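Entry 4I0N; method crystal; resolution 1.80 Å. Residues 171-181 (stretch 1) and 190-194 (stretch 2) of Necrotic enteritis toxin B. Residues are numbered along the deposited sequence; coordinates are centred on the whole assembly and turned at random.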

# COMPACT_ATOMS: atom_id res chain seq x y z
N LYS A 171 -8.08 -0.54 3.65
CA LYS A 171 -9.50 -0.23 3.46
C LYS A 171 -10.04 0.53 4.66
O LYS A 171 -9.75 0.22 5.80
CB LYS A 171 -10.30 -1.53 3.26
CG LYS A 171 -11.78 -1.32 2.94
CD LYS A 171 -12.46 -2.70 2.67
CE LYS A 171 -13.97 -2.57 2.43
NZ LYS A 171 -14.33 -1.82 1.17
N PHE A 172 -10.88 1.51 4.38
CA PHE A 172 -11.43 2.35 5.42
C PHE A 172 -12.30 1.50 6.35
O PHE A 172 -13.04 0.60 5.90
CB PHE A 172 -12.28 3.44 4.77
CG PHE A 172 -12.93 4.36 5.77
CD1 PHE A 172 -12.17 5.32 6.42
CD2 PHE A 172 -14.30 4.26 6.04
CE1 PHE A 172 -12.77 6.18 7.36
CE2 PHE A 172 -14.90 5.10 6.97
CZ PHE A 172 -14.13 6.07 7.63
N VAL A 173 -12.20 1.79 7.64
CA VAL A 173 -12.98 1.09 8.65
C VAL A 173 -14.09 2.01 9.16
O VAL A 173 -15.27 1.75 8.90
CB VAL A 173 -12.10 0.61 9.85
CG1 VAL A 173 -12.98 -0.01 10.93
CG2 VAL A 173 -11.05 -0.42 9.36
N GLU A 174 -13.72 3.06 9.90
CA GLU A 174 -14.70 3.98 10.51
C GLU A 174 -13.99 5.24 10.97
O GLU A 174 -12.77 5.22 11.23
CB GLU A 174 -15.41 3.32 11.73
CG GLU A 174 -14.46 3.01 12.90
CD GLU A 174 -15.14 2.45 14.14
OE1 GLU A 174 -16.37 2.25 14.12
OE2 GLU A 174 -14.43 2.22 15.14
N THR A 175 -14.73 6.33 11.10
CA THR A 175 -14.15 7.53 11.71
C THR A 175 -14.06 7.35 13.23
O THR A 175 -14.61 6.40 13.79
CB THR A 175 -14.98 8.77 11.37
OG1 THR A 175 -16.23 8.69 12.04
CG2 THR A 175 -15.21 8.90 9.86
N LYS A 176 -13.34 8.25 13.90
CA LYS A 176 -13.29 8.23 15.37
C LYS A 176 -14.69 8.30 16.00
O LYS A 176 -14.91 7.72 17.06
CB LYS A 176 -12.41 9.38 15.89
CG LYS A 176 -13.00 10.76 15.63
CD LYS A 176 -12.16 11.90 16.22
CE LYS A 176 -12.44 13.22 15.49
NZ LYS A 176 -13.86 13.68 15.66
N ASP A 177 -15.64 8.96 15.32
CA ASP A 177 -17.03 9.05 15.79
C ASP A 177 -17.84 7.77 15.57
O ASP A 177 -19.00 7.69 15.97
CB ASP A 177 -17.75 10.20 15.08
CG ASP A 177 -17.18 11.56 15.45
OD1 ASP A 177 -16.93 11.84 16.63
OD2 ASP A 177 -17.01 12.38 14.52
N GLY A 178 -17.22 6.79 14.93
CA GLY A 178 -17.82 5.49 14.67
C GLY A 178 -18.71 5.42 13.44
O GLY A 178 -19.48 4.47 13.31
N TYR A 179 -18.62 6.40 12.54
CA TYR A 179 -19.40 6.34 11.30
C TYR A 179 -18.65 5.57 10.24
O TYR A 179 -17.44 5.69 10.09
CB TYR A 179 -19.74 7.75 10.81
CG TYR A 179 -20.72 8.43 11.73
CD1 TYR A 179 -22.00 7.89 11.95
CD2 TYR A 179 -20.37 9.60 12.41
CE1 TYR A 179 -22.90 8.52 12.84
CE2 TYR A 179 -21.24 10.21 13.28
CZ TYR A 179 -22.50 9.68 13.48
OH TYR A 179 -23.35 10.31 14.36
N ASN A 180 -19.37 4.75 9.48
CA ASN A 180 -18.72 3.97 8.44
C ASN A 180 -19.55 4.07 7.15
O ASN A 180 -20.59 4.74 7.13
CB ASN A 180 -18.57 2.51 8.92
CG ASN A 180 -19.92 1.88 9.31
OD1 ASN A 180 -20.84 1.83 8.51
ND2 ASN A 180 -20.03 1.44 10.57
N ILE A 181 -19.12 3.42 6.08
CA ILE A 181 -19.83 3.56 4.81
C ILE A 181 -21.26 3.01 4.82
O ILE A 181 -22.02 3.28 3.89
CB ILE A 181 -19.05 2.94 3.61
CG1 ILE A 181 -18.97 1.42 3.76
CG2 ILE A 181 -17.64 3.60 3.48
CD1 ILE A 181 -18.25 0.71 2.60
N ASN A 190 -26.33 9.12 6.17
CA ASN A 190 -25.00 8.76 6.62
C ASN A 190 -24.26 10.03 7.05
O ASN A 190 -24.05 10.93 6.25
CB ASN A 190 -24.21 8.06 5.50
CG ASN A 190 -22.93 7.43 6.02
OD1 ASN A 190 -22.39 7.87 7.05
ND2 ASN A 190 -22.46 6.37 5.36
N GLN A 191 -23.88 10.09 8.32
CA GLN A 191 -23.24 11.29 8.86
C GLN A 191 -21.71 11.27 8.75
O GLN A 191 -21.03 12.13 9.31
CB GLN A 191 -23.69 11.48 10.32
CG GLN A 191 -25.15 11.90 10.43
CD GLN A 191 -25.69 11.70 11.81
OE1 GLN A 191 -25.73 12.63 12.62
NE2 GLN A 191 -26.10 10.47 12.10
N LEU A 192 -21.18 10.27 8.04
CA LEU A 192 -19.73 10.04 7.87
C LEU A 192 -18.81 11.26 8.02
O LEU A 192 -17.99 11.30 8.95
CB LEU A 192 -19.48 9.34 6.52
CG LEU A 192 -18.15 8.65 6.22
CD1 LEU A 192 -17.83 7.63 7.28
CD2 LEU A 192 -18.22 8.01 4.83
N PHE A 193 -18.92 12.25 7.13
CA PHE A 193 -18.05 13.43 7.21
C PHE A 193 -18.85 14.71 7.32
O PHE A 193 -18.39 15.77 6.90
CB PHE A 193 -17.08 13.52 6.02
CG PHE A 193 -16.28 12.25 5.77
CD1 PHE A 193 -15.36 11.79 6.71
CD2 PHE A 193 -16.43 11.55 4.57
CE1 PHE A 193 -14.61 10.64 6.47
CE2 PHE A 193 -15.69 10.40 4.32
CZ PHE A 193 -14.78 9.94 5.28
N MET A 194 -20.03 14.61 7.93
CA MET A 194 -20.92 15.76 8.11
C MET A 194 -20.47 16.61 9.30
O MET A 194 -20.46 16.13 10.44
CB MET A 194 -22.35 15.26 8.29
CG MET A 194 -23.41 16.37 8.44
SD MET A 194 -25.03 15.74 8.94
CE MET A 194 -25.56 14.89 7.44
O HOH W 1 -17.46 10.98 11.64
O HOH W 2 -26.36 9.59 15.00

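Stretch 1 leaves a strand at Phe172 and continues as loop, folding through a type I turn from Thr175 to Gly178, whereas stretch 2 has no regular secondary structure. The two backbones come closest in register at Tyr179 and Leu192, whose CA atoms lie 5.1 Å apart, and together the stretches bury 386 Å² of surface.

Leu192 is the hub of the apolar packing. Its CD1 methyl lies 3.9 Å from CE2 of Phe172, approaching that ring obliquely. Thr175 adds its methyl to the same cluster: CG2 sits 3.9 Å from Leu192 CD1 and 3.9 Å from CE1 of Phe193. The hydroxyl of Thr175 has a different role. OG1 accepts weak hydrogen bonds from the backbone N atoms of Asp177 and Tyr179, both at 3.3 Å, and contacts water 1 at 2.6 Å. That water donates to Leu192 O (2.8 Å) and to Asp177 OD2 (3.2 Å), so it ties the turn to stretch 2. The turn itself is closed by Gly178 N donating to Thr175 O (2.9 Å), with Gly178 at a positive phi of 84°, a value that favours glycine. Just beyond, Thr175 N donates to Tyr179 O at 3.0 Å.

Tyr179 points toward stretch 2 and lays one ring face against Gln191, whose CB stands 3.9 Å from the ring centroid and nearly along its normal, a CH-pi contact. Water 2 bridges the polar ends of this pair, accepting from Gln191 NE2 at 3.0 Å and lying 3.2 Å from Tyr179 OH.

The CA-to-CB bond of Asn180 points away from stretch 2, yet its backbone supplies a direct hydrogen bond between the stretches: Asn190 ND2 donates to Asn180 O at 3.0 Å. The other end of the same amide, Asn190 OD1, accepts from Leu192 N at 2.9 Å, so a single side chain both braces its own loop and links it to stretch 1.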